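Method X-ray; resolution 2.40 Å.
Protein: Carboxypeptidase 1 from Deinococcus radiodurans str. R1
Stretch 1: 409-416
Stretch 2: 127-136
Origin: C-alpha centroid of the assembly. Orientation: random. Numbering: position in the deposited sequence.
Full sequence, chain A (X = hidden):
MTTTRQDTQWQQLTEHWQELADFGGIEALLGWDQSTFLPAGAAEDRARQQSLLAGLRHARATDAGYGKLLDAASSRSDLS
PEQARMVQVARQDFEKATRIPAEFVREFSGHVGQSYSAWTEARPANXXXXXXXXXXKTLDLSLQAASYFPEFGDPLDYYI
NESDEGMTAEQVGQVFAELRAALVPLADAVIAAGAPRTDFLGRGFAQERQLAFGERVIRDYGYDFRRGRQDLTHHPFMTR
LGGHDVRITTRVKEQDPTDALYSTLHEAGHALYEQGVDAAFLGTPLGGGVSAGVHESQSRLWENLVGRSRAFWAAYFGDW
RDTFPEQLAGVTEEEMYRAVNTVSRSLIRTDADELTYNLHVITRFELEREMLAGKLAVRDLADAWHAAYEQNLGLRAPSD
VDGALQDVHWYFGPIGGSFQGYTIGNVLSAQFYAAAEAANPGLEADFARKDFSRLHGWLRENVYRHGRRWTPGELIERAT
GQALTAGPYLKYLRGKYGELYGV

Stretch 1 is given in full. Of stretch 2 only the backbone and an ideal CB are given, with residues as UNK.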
ATOM      1  N   HIS A 409       7.001 -20.111  12.099  1.00 18.42           N
ATOM      2  CA  HIS A 409       8.059 -19.434  12.850  1.00 18.45           C
ATOM      3  C   HIS A 409       9.444 -20.005  12.546  1.00 18.46           C
ATOM      4  O   HIS A 409      10.357 -19.266  12.164  1.00 18.48           O
ATOM      5  CB  HIS A 409       7.755 -19.488  14.351  1.00 18.48           C
ATOM      6  CG  HIS A 409       6.443 -18.865  14.721  1.00 18.49           C
ATOM      7  ND1 HIS A 409       5.245 -19.268  14.166  1.00 18.47           N
ATOM      8  CD2 HIS A 409       6.143 -17.860  15.577  1.00 18.50           C
ATOM      9  CE1 HIS A 409       4.262 -18.548  14.677  1.00 18.48           C
ATOM     10  NE2 HIS A 409       4.781 -17.680  15.528  1.00 18.50           N
ATOM     11  N   TRP A 410       9.620 -21.320  12.696  1.00 18.51           N
ATOM     12  CA  TRP A 410      10.941 -21.917  12.504  1.00 18.54           C
ATOM     13  C   TRP A 410      11.393 -21.930  11.045  1.00 18.53           C
ATOM     14  O   TRP A 410      12.555 -22.257  10.775  1.00 18.56           O
ATOM     15  CB  TRP A 410      10.956 -23.349  13.040  1.00 18.55           C
ATOM     16  CG  TRP A 410      10.643 -23.460  14.499  1.00 18.58           C
ATOM     17  CD1 TRP A 410      10.768 -22.480  15.446  1.00 18.61           C
ATOM     18  CD2 TRP A 410      10.144 -24.617  15.184  1.00 18.60           C
ATOM     19  NE1 TRP A 410      10.379 -22.958  16.674  1.00 18.65           N
ATOM     20  CE2 TRP A 410       9.994 -24.268  16.540  1.00 18.65           C
ATOM     21  CE3 TRP A 410       9.815 -25.915  14.781  1.00 18.57           C
ATOM     22  CZ2 TRP A 410       9.522 -25.168  17.496  1.00 18.70           C
ATOM     23  CZ3 TRP A 410       9.353 -26.807  15.730  1.00 18.62           C
ATOM     24  CH2 TRP A 410       9.212 -26.429  17.071  1.00 18.68           C
ATOM     25  N   TYR A 411      10.525 -21.572  10.100  1.00 22.32           N
ATOM     26  CA  TYR A 411      10.900 -21.579   8.695  1.00 22.33           C
ATOM     27  C   TYR A 411      11.145 -20.187   8.133  1.00 22.37           C
ATOM     28  O   TYR A 411      11.713 -20.071   7.039  1.00 22.40           O
ATOM     29  CB  TYR A 411       9.818 -22.280   7.864  1.00 22.28           C
ATOM     30  CG  TYR A 411       9.506 -23.658   8.380  1.00 22.24           C
ATOM     31  CD1 TYR A 411      10.287 -24.748   8.017  1.00 22.25           C
ATOM     32  CD2 TYR A 411       8.452 -23.865   9.256  1.00 22.21           C
ATOM     33  CE1 TYR A 411      10.013 -26.002   8.498  1.00 22.22           C
ATOM     34  CE2 TYR A 411       8.178 -25.115   9.745  1.00 22.19           C
ATOM     35  CZ  TYR A 411       8.957 -26.177   9.365  1.00 22.22           C
ATOM     36  OH  TYR A 411       8.682 -27.429   9.854  1.00 22.22           O
ATOM     37  N   PHE A 412      10.721 -19.138   8.839  1.00 38.73           N
ATOM     38  CA  PHE A 412      10.935 -17.760   8.420  1.00 38.77           C
ATOM     39  C   PHE A 412      11.697 -16.969   9.476  1.00 38.77           C
ATOM     40  O   PHE A 412      11.666 -15.738   9.470  1.00 38.77           O
ATOM     41  CB  PHE A 412       9.596 -17.091   8.114  1.00 38.79           C
ATOM     42  CG  PHE A 412       9.713 -15.861   7.265  1.00 38.85           C
ATOM     43  CD1 PHE A 412      10.851 -15.631   6.501  1.00 38.91           C
ATOM     44  CD2 PHE A 412       8.685 -14.932   7.224  1.00 38.87           C
ATOM     45  CE1 PHE A 412      10.960 -14.495   5.710  1.00 38.95           C
ATOM     46  CE2 PHE A 412       8.783 -13.792   6.436  1.00 38.90           C
ATOM     47  CZ  PHE A 412       9.923 -13.573   5.682  1.00 38.93           C
ATOM     48  N   GLY A 413      12.361 -17.654  10.396  1.00 28.05           N
ATOM     49  CA  GLY A 413      13.089 -17.006  11.452  1.00 28.05           C
ATOM     50  C   GLY A 413      13.876 -18.003  12.276  1.00 28.09           C
ATOM     51  O   GLY A 413      13.960 -19.191  11.946  1.00 28.11           O
ATOM     52  N   PRO A 414      14.454 -17.542  13.379  1.00 27.85           N
ATOM     53  CA  PRO A 414      15.285 -18.425  14.195  1.00 27.88           C
ATOM     54  C   PRO A 414      14.446 -19.479  14.890  1.00 27.88           C
ATOM     55  O   PRO A 414      13.230 -19.350  15.045  1.00 27.85           O
ATOM     56  CB  PRO A 414      15.929 -17.477  15.217  1.00 27.90           C
ATOM     57  CG  PRO A 414      15.671 -16.090  14.708  1.00 27.86           C
ATOM     58  CD  PRO A 414      14.383 -16.186  13.939  1.00 27.82           C
ATOM     59  N   ILE A 415      15.128 -20.536  15.315  1.00 23.69           N
ATOM     60  CA  ILE A 415      14.554 -21.573  16.158  1.00 23.71           C
ATOM     61  C   ILE A 415      14.923 -21.254  17.598  1.00 23.75           C
ATOM     62  O   ILE A 415      16.111 -21.168  17.932  1.00 23.79           O
ATOM     63  CB  ILE A 415      15.058 -22.967  15.765  1.00 23.72           C
ATOM     64  CG1 ILE A 415      14.570 -23.337  14.367  1.00 23.68           C
ATOM     65  CG2 ILE A 415      14.600 -23.996  16.780  1.00 23.74           C
ATOM     66  CD1 ILE A 415      15.250 -24.572  13.807  1.00 23.70           C
ATOM     67  N   GLY A 416      13.914 -21.048  18.442  1.00 19.63           N
ATOM     68  CA  GLY A 416      14.155 -20.776  19.842  1.00 19.68           C
ATOM     69  C   GLY A 416      13.482 -19.515  20.325  1.00 19.65           C
ATOM     70  O   GLY A 416      13.717 -18.437  19.775  1.00 19.60           O
ATOM     71  N   UNK A 127       5.752 -32.392   2.718  1.00 23.13           N
ATOM     72  CA  UNK A 127       7.131 -32.680   2.360  1.00 23.18           C
ATOM     73  C   UNK A 127       8.044 -32.138   3.458  1.00 23.24           C
ATOM     74  O   UNK A 127       8.730 -31.125   3.297  1.00 23.27           O
ATOM     75  CB  UNK A 127       7.485 -32.075   1.000  1.00 23.18           C
ATOM     76  N   UNK A 128       8.000 -32.799   4.616  1.00 27.22           N
ATOM     77  CA  UNK A 128       8.877 -32.389   5.704  1.00 27.29           C
ATOM     78  C   UNK A 128      10.326 -32.732   5.394  1.00 27.35           C
ATOM     79  O   UNK A 128      11.238 -31.997   5.786  1.00 27.42           O
ATOM     80  CB  UNK A 128       8.447 -33.050   7.015  1.00 27.29           C
ATOM     81  N   UNK A 129      10.557 -33.856   4.709  1.00 27.57           N
ATOM     82  CA  UNK A 129      11.915 -34.221   4.345  1.00 27.64           C
ATOM     83  C   UNK A 129      12.630 -33.143   3.552  1.00 27.68           C
ATOM     84  O   UNK A 129      13.846 -32.984   3.669  1.00 27.78           O
ATOM     85  CB  UNK A 129      11.902 -35.522   3.540  1.00 27.64           C
ATOM     86  N   UNK A 130      11.892 -32.370   2.760  1.00 24.01           N
ATOM     87  CA  UNK A 130      12.524 -31.282   2.025  1.00 24.06           C
ATOM     88  C   UNK A 130      12.972 -30.155   2.948  1.00 24.11           C
ATOM     89  O   UNK A 130      14.002 -29.519   2.688  1.00 24.19           O
ATOM     90  CB  UNK A 130      11.563 -30.736   0.967  1.00 24.06           C
ATOM     91  N   UNK A 131      12.224 -29.890   4.028  1.00 22.62           N
ATOM     92  CA  UNK A 131      12.572 -28.788   4.910  1.00 22.65           C
ATOM     93  C   UNK A 131      13.681 -29.137   5.897  1.00 22.72           C
ATOM     94  O   UNK A 131      14.281 -28.224   6.480  1.00 22.76           O
ATOM     95  CB  UNK A 131      11.329 -28.333   5.677  1.00 22.65           C
ATOM     96  N   UNK A 132      13.971 -30.427   6.104  1.00 30.50           N
ATOM     97  CA  UNK A 132      14.972 -30.810   7.103  1.00 30.59           C
ATOM     98  C   UNK A 132      16.288 -30.065   6.904  1.00 30.70           C
ATOM     99  O   UNK A 132      16.794 -29.483   7.874  1.00 30.75           O
ATOM    100  CB  UNK A 132      15.219 -32.319   7.050  1.00 30.59           C
ATOM    101  N   UNK A 133      16.891 -30.044   5.711  1.00 24.63           N
ATOM    102  CA  UNK A 133      18.129 -29.256   5.543  1.00 24.73           C
ATOM    103  C   UNK A 133      17.968 -27.775   5.858  1.00 24.72           C
ATOM    104  O   UNK A 133      18.870 -27.185   6.462  1.00 24.79           O
ATOM    105  CB  UNK A 133      18.639 -29.400   4.108  1.00 24.73           C
ATOM    106  N   UNK A 134      16.855 -27.151   5.460  1.00 27.80           N
ATOM    107  CA  UNK A 134      16.635 -25.747   5.812  1.00 27.80           C
ATOM    108  C   UNK A 134      16.597 -25.552   7.323  1.00 27.79           C
ATOM    109  O   UNK A 134      17.174 -24.592   7.850  1.00 27.83           O
ATOM    110  CB  UNK A 134      15.333 -25.240   5.188  1.00 27.80           C
ATOM    111  N   UNK A 135      15.918 -26.448   8.040  1.00 27.31           N
ATOM    112  CA  UNK A 135      15.851 -26.314   9.489  1.00 27.32           C
ATOM    113  C   UNK A 135      17.213 -26.557  10.126  1.00 27.41           C
ATOM    114  O   UNK A 135      17.554 -25.920  11.127  1.00 27.43           O
ATOM    115  CB  UNK A 135      14.818 -27.284  10.066  1.00 27.32           C
ATOM    116  N   UNK A 136      18.002 -27.472   9.566  1.00 28.73           N
ATOM    117  CA  UNK A 136      19.331 -27.729  10.111  1.00 28.82           C
ATOM    118  C   UNK A 136      20.221 -26.496   9.989  1.00 28.86           C
ATOM    119  O   UNK A 136      20.913 -26.119  10.942  1.00 28.90           O
ATOM    120  CB  UNK A 136      19.978 -28.918   9.399  1.00 28.82           C
TER

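Position 127 stands just before the helix, with no atom of stretch 1 within 5.5 Å of its CB. Asp, Asn, Ser or Thr would suit it, since each can accept a bond from an amide of the first turn. The residue is Asp 127, an N-cap: its OD1 accepts from the backbone N of position 130 at 3.2 Å.

At 128 the CB points sideways and is itself out of contact, so a short side chain would miss stretch 1, while a long or aromatic one could reach the phenol end of Tyr 411. Phe 128 does so: its CE1 lies 3.9 Å from Tyr 411 OH, which meets the ring at its edge. That hydroxyl finds its hydrogen bond elsewhere in the structure.

Position 129 faces open space, and its ordinary helical angles would accept almost any residue; it is Gly 129, although a CB would have room. Position 130 is likewise out of reach and tolerant, with a long polar chain a natural choice. Arg 130 extends, with chi1 to chi3 all t, and its guanidinium bonds elsewhere in the structure.

At 131 the CB points toward stretch 1, 3.9 Å from Tyr 411 CE1. The neighbour is an aromatic ring, so an apolar side chain fits, Leu or Met for example, provided it can bend along the ring. Met 131 folds back with all three chi angles m, bringing its CE to 3.9 Å from Tyr 411 CD1.

Position 132 points away, so stretch 1 sets no demand and aliphatic or polar residues would both do; it is Val 132, with chi1 t. At 133 the backbone N has no bond to the preceding turn and phi is -59°, so proline is admissible. Pro 133 has no amide hydrogen to give, and the helix is kinked here.

The CB of 134 points toward stretch 1 but has nothing within 5.5 Å, so small, polar or large side chains could all be placed. The residue is Tyr 134, with chi1 m, and its end leads away.

Position 135 is the closest CA approach, its CA 6.9 Å from the CA of Tyr 411. Its CB points sideways, 4.6 Å from Ile 415 CD1 and 5.2 Å from Tyr 411 CE1, beside an apolar hollow that also includes Trp 410. An aliphatic chain of moderate length suits it: Leu, or perhaps Ile or Met. Leu 135 places CD2 3.5 Å from Tyr 411 CE1, 3.9 Å from Trp 410 CB and 4.2 Å from Ile 415 CD1, so one methyl touches all three residues.

Position 136 points away, where polar residues are at home; it is Glu 136.

Stretch 2 127-136: DFGRMVPYLE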
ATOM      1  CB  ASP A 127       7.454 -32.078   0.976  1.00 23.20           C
ATOM      2  CG  ASP A 127       8.776 -32.573   0.407  1.00 23.23           C
ATOM      3  OD1 ASP A 127       9.414 -33.453   1.024  1.00 23.25           O
ATOM      4  OD2 ASP A 127       9.160 -32.092  -0.677  1.00 23.27           O
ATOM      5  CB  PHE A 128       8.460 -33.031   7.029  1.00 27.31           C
ATOM      6  CG  PHE A 128       9.369 -32.667   8.174  1.00 27.39           C
ATOM      7  CD1 PHE A 128       9.241 -31.442   8.813  1.00 27.41           C
ATOM      8  CD2 PHE A 128      10.360 -33.539   8.600  1.00 27.45           C
ATOM      9  CE1 PHE A 128      10.075 -31.094   9.856  1.00 27.48           C
ATOM     10  CE2 PHE A 128      11.202 -33.196   9.649  1.00 27.52           C
ATOM     11  CZ  PHE A 128      11.057 -31.970  10.276  1.00 27.53           C
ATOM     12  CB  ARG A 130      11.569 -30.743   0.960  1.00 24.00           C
ATOM     13  CG  ARG A 130      12.063 -29.512   0.209  1.00 24.07           C
ATOM     14  CD  ARG A 130      10.991 -29.029  -0.753  1.00 24.03           C
ATOM     15  NE  ARG A 130      11.328 -27.789  -1.451  1.00 24.10           N
ATOM     16  CZ  ARG A 130      10.479 -27.133  -2.244  1.00 24.08           C
ATOM     17  NH1 ARG A 130       9.246 -27.597  -2.433  1.00 24.00           N
ATOM     18  NH2 ARG A 130      10.851 -26.005  -2.835  1.00 24.15           N
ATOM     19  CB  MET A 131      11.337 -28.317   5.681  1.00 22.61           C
ATOM     20  CG  MET A 131      10.184 -27.895   4.794  1.00 22.56           C
ATOM     21  SD  MET A 131      10.685 -26.778   3.472  1.00 22.60           S
ATOM     22  CE  MET A 131      11.454 -25.437   4.383  1.00 22.66           C
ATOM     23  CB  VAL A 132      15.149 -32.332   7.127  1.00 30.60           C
ATOM     24  CG1 VAL A 132      16.369 -32.695   7.948  1.00 30.70           C
ATOM     25  CG2 VAL A 132      13.911 -33.005   7.700  1.00 30.52           C
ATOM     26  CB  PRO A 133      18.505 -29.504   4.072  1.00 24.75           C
ATOM     27  CG  PRO A 133      17.260 -30.028   3.429  1.00 24.65           C
ATOM     28  CD  PRO A 133      16.546 -30.797   4.493  1.00 24.58           C
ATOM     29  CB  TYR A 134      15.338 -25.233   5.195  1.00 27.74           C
ATOM     30  CG  TYR A 134      15.369 -25.026   3.699  1.00 27.76           C
ATOM     31  CD1 TYR A 134      15.769 -23.818   3.160  1.00 27.83           C
ATOM     32  CD2 TYR A 134      14.974 -26.032   2.830  1.00 27.73           C
ATOM     33  CE1 TYR A 134      15.778 -23.614   1.790  1.00 27.88           C
ATOM     34  CE2 TYR A 134      14.988 -25.844   1.459  1.00 27.76           C
ATOM     35  CZ  TYR A 134      15.390 -24.630   0.943  1.00 27.85           C
ATOM     36  OH  TYR A 134      15.405 -24.428  -0.425  1.00 27.91           O
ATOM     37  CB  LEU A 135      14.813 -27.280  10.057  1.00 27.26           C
ATOM     38  CG  LEU A 135      13.328 -27.016   9.779  1.00 27.18           C
ATOM     39  CD1 LEU A 135      12.508 -28.265  10.093  1.00 27.13           C
ATOM     40  CD2 LEU A 135      12.823 -25.811  10.588  1.00 27.17           C
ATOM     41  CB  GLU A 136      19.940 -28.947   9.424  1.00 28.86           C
ATOM     42  CG  GLU A 136      19.403 -30.240  10.018  1.00 28.84           C
ATOM     43  CD  GLU A 136      19.809 -31.481   9.246  1.00 28.88           C
ATOM     44  OE1 GLU A 136      20.315 -31.351   8.098  1.00 28.91           O
ATOM     45  OE2 GLU A 136      19.624 -32.590   9.806  1.00 28.90           O
TER
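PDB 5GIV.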